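Local coordinates for xylose isomerase domain protein TIM barrel (Planctomyces limnophilus, PDB 3TVA), which binds a magnesium ion in a xylose isomerase-like TIM barrel and is probably an isomerase, at residues 154-158 with 208-212; 36-42 with 65-71. All blocks are in the same frame, centred on the assembly; numbering follows the deposited sequence. Where two conformers were deposited one is given.

Contact 1. Residues 154-158 with 208-212. With MG (magnesium ion), chain C.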
ATOM      1  N   ALA A 154      10.006   6.175  -7.121  1.00 15.16           N
ATOM      2  CA  ALA A 154       9.626   4.801  -7.419  1.00 16.55           C
ATOM      3  C   ALA A 154       8.103   4.666  -7.297  1.00 18.59           C
ATOM      4  O   ALA A 154       7.458   5.419  -6.554  1.00 14.62           O
ATOM      5  CB  ALA A 154      10.323   3.832  -6.423  1.00 13.97           C
ATOM      6  N   VAL A 155       7.532   3.735  -8.057  1.00 17.89           N
ATOM      7  CA  VAL A 155       6.125   3.356  -7.910  1.00 15.18           C
ATOM      8  C   VAL A 155       6.034   1.971  -7.248  1.00 16.02           C
ATOM      9  O   VAL A 155       6.662   1.009  -7.709  1.00 16.17           O
ATOM     10  CB  VAL A 155       5.418   3.302  -9.271  1.00 13.84           C
ATOM     11  CG1 VAL A 155       3.972   2.852  -9.105  1.00 15.97           C
ATOM     12  CG2 VAL A 155       5.494   4.670  -9.960  1.00 17.44           C
ATOM     13  N   HIS A 156       5.270   1.882  -6.162  1.00 13.11           N
ATOM     14  CA  HIS A 156       5.099   0.631  -5.421  1.00 14.99           C
ATOM     15  C   HIS A 156       3.692   0.078  -5.657  1.00 20.03           C
ATOM     16  O   HIS A 156       2.691   0.698  -5.249  1.00 17.04           O
ATOM     17  CB  HIS A 156       5.288   0.874  -3.915  1.00 12.55           C
ATOM     18  CG  HIS A 156       6.646   1.381  -3.532  1.00  9.83           C
ATOM     19  ND1 HIS A 156       7.005   1.611  -2.215  1.00 14.79           N
ATOM     20  CD2 HIS A 156       7.734   1.697  -4.275  1.00 11.36           C
ATOM     21  CE1 HIS A 156       8.247   2.062  -2.171  1.00 12.03           C
ATOM     22  NE2 HIS A 156       8.714   2.122  -3.408  1.00 13.28           N
ATOM     23  N   LEU A 157       3.601  -1.077  -6.312  1.00 16.75           N
ATOM     24  CA  LEU A 157       2.302  -1.711  -6.545  1.00 14.77           C
ATOM     25  C   LEU A 157       1.811  -2.342  -5.265  1.00 16.58           C
ATOM     26  O   LEU A 157       2.510  -3.135  -4.635  1.00 18.63           O
ATOM     27  CB  LEU A 157       2.396  -2.793  -7.630  1.00 14.61           C
ATOM     28  CG  LEU A 157       2.852  -2.294  -8.995  1.00 17.16           C
ATOM     29  CD1 LEU A 157       3.042  -3.442 -10.003  1.00 19.77           C
ATOM     30  CD2 LEU A 157       1.852  -1.259  -9.522  1.00 16.31           C
ATOM     31  N   GLU A 158       0.604  -1.983  -4.868  1.00 13.45           N
ATOM     32  CA  GLU A 158      -0.020  -2.581  -3.707  1.00 14.65           C
ATOM     33  C   GLU A 158      -0.462  -4.018  -4.041  1.00 18.69           C
ATOM     34  O   GLU A 158      -0.947  -4.270  -5.140  1.00 18.91           O
ATOM     35  CB  GLU A 158      -1.209  -1.721  -3.316  1.00 18.62           C
ATOM     36  CG  GLU A 158      -2.112  -2.357  -2.330  1.00 26.90           C
ATOM     37  CD  GLU A 158      -1.544  -2.350  -0.929  1.00 32.25           C
ATOM     38  OE1 GLU A 158      -0.441  -1.824  -0.674  1.00 33.56           O
ATOM     39  OE2 GLU A 158      -2.232  -2.902  -0.082  1.00 36.06           O
ATOM     40  N   ARG A 208       9.582  -3.040  -1.907  0.54 17.04           N
ATOM     41  CA  ARG A 208      10.177  -1.787  -1.442  0.54 16.62           C
ATOM     42  C   ARG A 208       9.558  -1.151  -0.194  0.54 18.64           C
ATOM     43  O   ARG A 208      10.143  -0.242   0.391  0.54 19.23           O
ATOM     44  CB  ARG A 208      10.140  -0.758  -2.581  0.54 15.69           C
ATOM     45  CG  ARG A 208      10.660  -1.266  -3.908  0.54 17.40           C
ATOM     46  CD  ARG A 208      12.135  -0.924  -4.161  0.54 17.75           C
ATOM     47  NE  ARG A 208      12.404  -1.069  -5.588  0.54 18.84           N
ATOM     48  CZ  ARG A 208      12.594  -0.061  -6.438  0.54 21.51           C
ATOM     49  NH1 ARG A 208      12.622   1.210  -6.009  0.54 16.44           N
ATOM     50  NH2 ARG A 208      12.787  -0.334  -7.721  0.54 16.41           N
ATOM     51  N   SER A 209       8.374  -1.610   0.199  1.00 15.86           N
ATOM     52  CA  SER A 209       7.686  -1.071   1.373  1.00 15.47           C
ATOM     53  C   SER A 209       6.637  -2.081   1.771  1.00 14.96           C
ATOM     54  O   SER A 209       6.309  -2.962   0.985  1.00 14.66           O
ATOM     55  CB  SER A 209       7.068   0.319   1.122  1.00 19.48           C
ATOM     56  OG  SER A 209       6.092   0.273   0.094  1.00 20.23           O
ATOM     57  N   ILE A 210       6.110  -1.993   2.982  1.00 15.16           N
ATOM     58  CA  ILE A 210       5.136  -3.003   3.391  1.00 17.30           C
ATOM     59  C   ILE A 210       4.032  -2.421   4.249  1.00 20.79           C
ATOM     60  O   ILE A 210       4.197  -1.370   4.860  1.00 23.40           O
ATOM     61  CB  ILE A 210       5.787  -4.156   4.198  1.00 21.14           C
ATOM     62  CG1 ILE A 210       6.288  -3.639   5.537  1.00 22.61           C
ATOM     63  CG2 ILE A 210       6.951  -4.834   3.419  1.00 12.89           C
ATOM     64  CD1 ILE A 210       5.835  -4.475   6.696  1.00 24.93           C
ATOM     65  N   HIS A 211       2.905  -3.127   4.289  1.00 18.07           N
ATOM     66  CA  HIS A 211       1.862  -2.849   5.251  1.00 19.86           C
ATOM     67  C   HIS A 211       1.748  -3.999   6.242  1.00 22.92           C
ATOM     68  O   HIS A 211       1.851  -5.175   5.868  1.00 24.64           O
ATOM     69  CB  HIS A 211       0.536  -2.578   4.533  1.00 17.80           C
ATOM     70  CG  HIS A 211       0.519  -1.264   3.816  1.00 21.66           C
ATOM     71  ND1 HIS A 211      -0.425  -0.932   2.873  1.00 17.08           N
ATOM     72  CD2 HIS A 211       1.350  -0.195   3.904  1.00 23.21           C
ATOM     73  CE1 HIS A 211      -0.178   0.275   2.397  1.00 19.46           C
ATOM     74  NE2 HIS A 211       0.893   0.749   3.011  1.00 22.88           N
ATOM     75  N   CYS A 212       1.585  -3.655   7.514  1.00 20.43           N
ATOM     76  CA  CYS A 212       1.280  -4.649   8.519  1.00 17.70           C
ATOM     77  C   CYS A 212      -0.203  -4.572   8.786  1.00 22.66           C
ATOM     78  O   CYS A 212      -0.692  -3.611   9.383  1.00 23.06           O
ATOM     79  CB  CYS A 212       2.058  -4.385   9.810  1.00 19.71           C
ATOM     80  SG  CYS A 212       3.829  -4.657   9.576  1.00 29.56           S
TER
HETATM   81 MG    MG C 291      -2.470  -2.132   2.213  1.00  7.92          MG
HETATM   82  O   HOH W   1      11.456   2.638  -3.594  1.00 23.62           O
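E158 and H211 meet at the magnesium ion. E158 OE2 binds the metal at 2.4 Å and H211 ND1 binds it at 2.5 Å. The metal-free oxygen, E158 OE1, lies 3.7 Å from H211 ND1. E158 CG is anti to the backbone N, and the chain then bends at chi2 (76°), which swings the carboxylate toward the ion. D184 and E259 complete the protein part of this site. The second shell fixes both ligands: N182 ND2 holds E158 OE1, and H211 NE2 is probably hydrogen-bonded to Q39 OE1.

Further from the metal, H156 is held at its edge by S209 and over one face by R208. H156 ND1 donates to S209 OG at 2.8 Å. The bond is bent (144°), and the hydroxyl sits tilted out of the ring plane. S209 OG is also bonded to N182 OD1, so H156 and S209 lie behind the second-shell residue N182, which holds E158. R208 CB lies over one face of the H156 ring, toward its rim, as a CH-pi contact 3.6 Å from the ring centroid. A water in the ring plane lies 2.8 Å from H156 NE2. The same water accepts a bond from R208 NH1, but R208 was modelled in two conformers, so this bridge is less certain. A phenylalanine in place of H156 would probably leave S209 OG without its ND1 donor and the water without its NE2 partner.

The strands 154-158 and 208-212 run in the same sense, inclined by 35°, and their axes come within 7.9 Å. They are not sheet neighbours: strand 179-183 lies between them, and H156 and H211 both touch N182 on it. Within the TIM barrel, H156 and S209 also meet V69 of strand 66-71, while I210 packs on helix 240-249.

Contact 2. Residues 36-42 with 65-71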
ATOM      1  N   PRO A  36       7.730   7.509  14.082  1.00 26.35           N
ATOM      2  CA  PRO A  36       8.658   8.298  13.261  1.00 27.38           C
ATOM      3  C   PRO A  36       8.284   8.455  11.771  1.00 26.23           C
ATOM      4  O   PRO A  36       8.787   9.375  11.126  1.00 23.49           O
ATOM      5  CB  PRO A  36       9.981   7.531  13.403  1.00 27.81           C
ATOM      6  CG  PRO A  36       9.543   6.090  13.575  1.00 28.97           C
ATOM      7  CD  PRO A  36       8.285   6.183  14.425  1.00 28.27           C
ATOM      8  N   THR A  37       7.479   7.549  11.221  1.00 23.03           N
ATOM      9  CA  THR A  37       7.224   7.540   9.778  1.00 24.70           C
ATOM     10  C   THR A  37       5.755   7.289   9.490  1.00 23.79           C
ATOM     11  O   THR A  37       5.051   6.697  10.305  1.00 20.33           O
ATOM     12  CB  THR A  37       8.014   6.430   9.001  1.00 25.11           C
ATOM     13  OG1 THR A  37       7.513   5.138   9.365  1.00 30.18           O
ATOM     14  CG2 THR A  37       9.494   6.493   9.279  1.00 27.38           C
ATOM     15  N   VAL A  38       5.298   7.751   8.329  1.00 20.88           N
ATOM     16  CA  VAL A  38       3.955   7.441   7.865  1.00 16.38           C
ATOM     17  C   VAL A  38       3.962   7.199   6.359  1.00 17.36           C
ATOM     18  O   VAL A  38       4.844   7.667   5.639  1.00 21.21           O
ATOM     19  CB  VAL A  38       2.949   8.594   8.145  1.00 21.00           C
ATOM     20  CG1 VAL A  38       2.743   8.817   9.647  1.00 22.30           C
ATOM     21  CG2 VAL A  38       3.384   9.888   7.452  1.00 18.62           C
ATOM     22  N   GLN A  39       2.956   6.471   5.895  1.00 16.59           N
ATOM     23  CA  GLN A  39       2.555   6.522   4.502  1.00 19.20           C
ATOM     24  C   GLN A  39       1.288   7.352   4.484  1.00 21.53           C
ATOM     25  O   GLN A  39       0.544   7.379   5.455  1.00 23.94           O
ATOM     26  CB  GLN A  39       2.268   5.130   3.947  1.00 16.89           C
ATOM     27  CG  GLN A  39       3.503   4.260   3.833  1.00 16.07           C
ATOM     28  CD  GLN A  39       3.205   2.972   3.104  1.00 21.20           C
ATOM     29  OE1 GLN A  39       2.160   2.845   2.473  1.00 24.49           O
ATOM     30  NE2 GLN A  39       4.117   2.006   3.185  1.00 19.81           N
ATOM     31  N   VAL A  40       1.062   8.068   3.397  1.00 16.19           N
ATOM     32  CA  VAL A  40      -0.047   9.000   3.350  1.00 20.26           C
ATOM     33  C   VAL A  40      -0.910   8.760   2.123  1.00 25.23           C
ATOM     34  O   VAL A  40      -0.399   8.684   0.999  1.00 23.00           O
ATOM     35  CB  VAL A  40       0.471  10.455   3.280  1.00 21.55           C
ATOM     36  CG1 VAL A  40      -0.679  11.433   3.370  1.00 27.48           C
ATOM     37  CG2 VAL A  40       1.462  10.708   4.404  1.00 27.63           C
ATOM     38  N   HIS A  41      -2.217   8.666   2.322  1.00 20.12           N
ATOM     39  CA  HIS A  41      -3.107   8.694   1.185  1.00 21.23           C
ATOM     40  C   HIS A  41      -3.090  10.111   0.585  1.00 23.41           C
ATOM     41  O   HIS A  41      -3.205  11.095   1.308  1.00 26.39           O
ATOM     42  CB  HIS A  41      -4.521   8.284   1.580  1.00 23.54           C
ATOM     43  CG  HIS A  41      -5.396   7.971   0.405  1.00 29.19           C
ATOM     44  ND1 HIS A  41      -5.831   8.939  -0.476  1.00 33.07           N
ATOM     45  CD2 HIS A  41      -5.893   6.795  -0.050  1.00 26.65           C
ATOM     46  CE1 HIS A  41      -6.580   8.377  -1.412  1.00 32.79           C
ATOM     47  NE2 HIS A  41      -6.631   7.076  -1.177  1.00 33.73           N
ATOM     48  N   ALA A  42      -2.926  10.217  -0.729  1.00 23.17           N
ATOM     49  CA  ALA A  42      -2.858  11.534  -1.367  1.00 22.78           C
ATOM     50  C   ALA A  42      -4.145  12.314  -1.124  1.00 18.90           C
ATOM     51  O   ALA A  42      -5.231  11.749  -1.112  1.00 18.81           O
ATOM     52  CB  ALA A  42      -2.597  11.408  -2.869  1.00 22.46           C
ATOM     53  N   ILE A  65       8.025  13.733  11.695  1.00 22.96           N
ATOM     54  CA  ILE A  65       7.548  12.578  10.950  1.00 25.18           C
ATOM     55  C   ILE A  65       8.036  12.571   9.507  1.00 27.66           C
ATOM     56  O   ILE A  65       7.889  13.564   8.781  1.00 25.18           O
ATOM     57  CB  ILE A  65       6.003  12.510  10.963  1.00 25.99           C
ATOM     58  CG1 ILE A  65       5.492  12.126  12.355  1.00 29.93           C
ATOM     59  CG2 ILE A  65       5.500  11.543   9.897  1.00 26.55           C
ATOM     60  CD1 ILE A  65       3.980  12.215  12.499  1.00 29.57           C
ATOM     61  N   GLN A  66       8.578  11.429   9.090  1.00 24.46           N
ATOM     62  CA  GLN A  66       9.016  11.234   7.712  1.00 25.00           C
ATOM     63  C   GLN A  66       7.941  10.523   6.876  1.00 23.11           C
ATOM     64  O   GLN A  66       7.397   9.502   7.290  1.00 24.72           O
ATOM     65  CB  GLN A  66      10.327  10.430   7.699  1.00 26.95           C
ATOM     66  CG  GLN A  66      10.928  10.205   6.317  1.00 31.68           C
ATOM     67  CD  GLN A  66      12.038   9.133   6.322  1.00 42.41           C
ATOM     68  OE1 GLN A  66      12.424   8.612   7.378  1.00 43.52           O
ATOM     69  NE2 GLN A  66      12.539   8.798   5.135  1.00 40.64           N
ATOM     70  N   VAL A  67       7.650  11.063   5.694  1.00 17.12           N
ATOM     71  CA  VAL A  67       6.656  10.489   4.789  1.00 16.52           C
ATOM     72  C   VAL A  67       7.353   9.570   3.794  1.00 18.85           C
ATOM     73  O   VAL A  67       8.185  10.018   3.020  1.00 19.37           O
ATOM     74  CB  VAL A  67       5.941  11.604   3.995  1.00 20.60           C
ATOM     75  CG1 VAL A  67       4.871  11.006   3.063  1.00 18.46           C
ATOM     76  CG2 VAL A  67       5.342  12.634   4.953  1.00 20.16           C
ATOM     77  N   THR A  68       7.101   8.272   3.916  1.00 21.31           N
ATOM     78  CA  THR A  68       7.746   7.251   3.091  1.00 20.76           C
ATOM     79  C   THR A  68       7.106   6.926   1.730  1.00 21.62           C
ATOM     80  O   THR A  68       7.800   6.641   0.770  1.00 18.92           O
ATOM     81  CB  THR A  68       8.023   5.985   3.913  1.00 21.28           C
ATOM     82  OG1 THR A  68       6.781   5.434   4.362  1.00 20.46           O
ATOM     83  CG2 THR A  68       8.892   6.339   5.138  1.00 20.13           C
ATOM     84  N   VAL A  69       5.779   6.928   1.670  1.00 19.42           N
ATOM     85  CA  VAL A  69       5.061   6.650   0.433  1.00 16.26           C
ATOM     86  C   VAL A  69       3.784   7.488   0.411  1.00 18.17           C
ATOM     87  O   VAL A  69       3.133   7.672   1.444  1.00 18.32           O
ATOM     88  CB  VAL A  69       4.632   5.144   0.299  1.00 16.45           C
ATOM     89  CG1 VAL A  69       3.984   4.897  -1.056  1.00 14.79           C
ATOM     90  CG2 VAL A  69       5.806   4.156   0.508  1.00 15.68           C
ATOM     91  N   ILE A  70       3.426   8.006  -0.761  1.00 16.59           N
ATOM     92  CA  ILE A  70       2.125   8.643  -0.929  1.00 15.91           C
ATOM     93  C   ILE A  70       1.242   7.800  -1.856  1.00 15.49           C
ATOM     94  O   ILE A  70       1.619   7.512  -2.985  1.00 16.55           O
ATOM     95  CB  ILE A  70       2.265  10.104  -1.437  1.00 18.73           C
ATOM     96  CG1 ILE A  70       2.923  10.949  -0.329  1.00 22.10           C
ATOM     97  CG2 ILE A  70       0.889  10.647  -1.834  1.00 16.48           C
ATOM     98  CD1 ILE A  70       3.328  12.350  -0.730  1.00 24.72           C
ATOM     99  N   PHE A  71       0.073   7.397  -1.371  1.00 15.09           N
ATOM    100  CA  PHE A  71      -0.763   6.435  -2.085  1.00 19.26           C
ATOM    101  C   PHE A  71      -1.838   7.099  -2.928  1.00 22.94           C
ATOM    102  O   PHE A  71      -2.488   8.037  -2.484  1.00 27.56           O
ATOM    103  CB  PHE A  71      -1.420   5.454  -1.087  1.00 21.97           C
ATOM    104  CG  PHE A  71      -0.817   4.077  -1.112  1.00 26.07           C
ATOM    105  CD1 PHE A  71       0.308   3.784  -0.364  1.00 30.59           C
ATOM    106  CD2 PHE A  71      -1.364   3.082  -1.910  1.00 30.61           C
ATOM    107  CE1 PHE A  71       0.875   2.516  -0.399  1.00 33.20           C
ATOM    108  CE2 PHE A  71      -0.803   1.820  -1.952  1.00 33.67           C
ATOM    109  CZ  PHE A  71       0.318   1.537  -1.193  1.00 34.93           C
TER
HETATM  110  O   HOH W   2       5.932   4.509   6.945  1.00 23.45           O
HETATM  111  O   HOH W   3       7.286   2.721   3.673  1.00 25.63           O
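F71, Q39 and V38 bury the most surface where strands 37-41 and 66-71 pair in parallel. With helix 50-62 they form a beta-alpha-beta unit of the TIM barrel. Both backbone polar atoms of V38 pair with strand 66-71: V38 N donates to Q66 O at 2.9 Å, and V38 O accepts from T68 N. Its CG2 packs 3.6 Å from I65 CG2, on the side where helix 27-32 covers both residues. V38 pairs with V67 and V40 with I70, so one residue faces two between these pairs. This is a beta bulge at T68 and V69. Pairing resumes with V40 N bonded to V69 O, then F71 N to V40 O at 2.7 Å.

Q39 and F71 turn to the other face of the sheet. Q39 CG is anti to its carbonyl carbon (chi1 -68°), and the extended chain runs alongside V69. Q39 OE1 reaches the edge of the F71 ring, 3.2 Å from CE1, with amide and ring planes only 9° apart. The main partner of this oxygen is the metal ligand H211. Q39 NE2 bonds to N182 OD1 and also donates to a water at 3.3 Å, which lies 2.8 Å from T68 OG1.

Contact 2 closes before contact 1 opens along the chain, and their centres lie 11 Å apart. Both belong to the curled sheet of one TIM barrel. Contact 2 joins neighbouring strands of its N-terminal half; contact 1 joins later strands separated by strand 179-183. Strand 118-121 lies between 66-71 and 154-158 in the sheet. The two contacts meet in the barrel interior: Q39 of contact 2 reaches H211 of contact 1, and E158 OE1 packs 3.5 Å from F71 CZ. Residues of the early strands thus back the metal ligands on the later ones, and both halves of the barrel help shape the magnesium site.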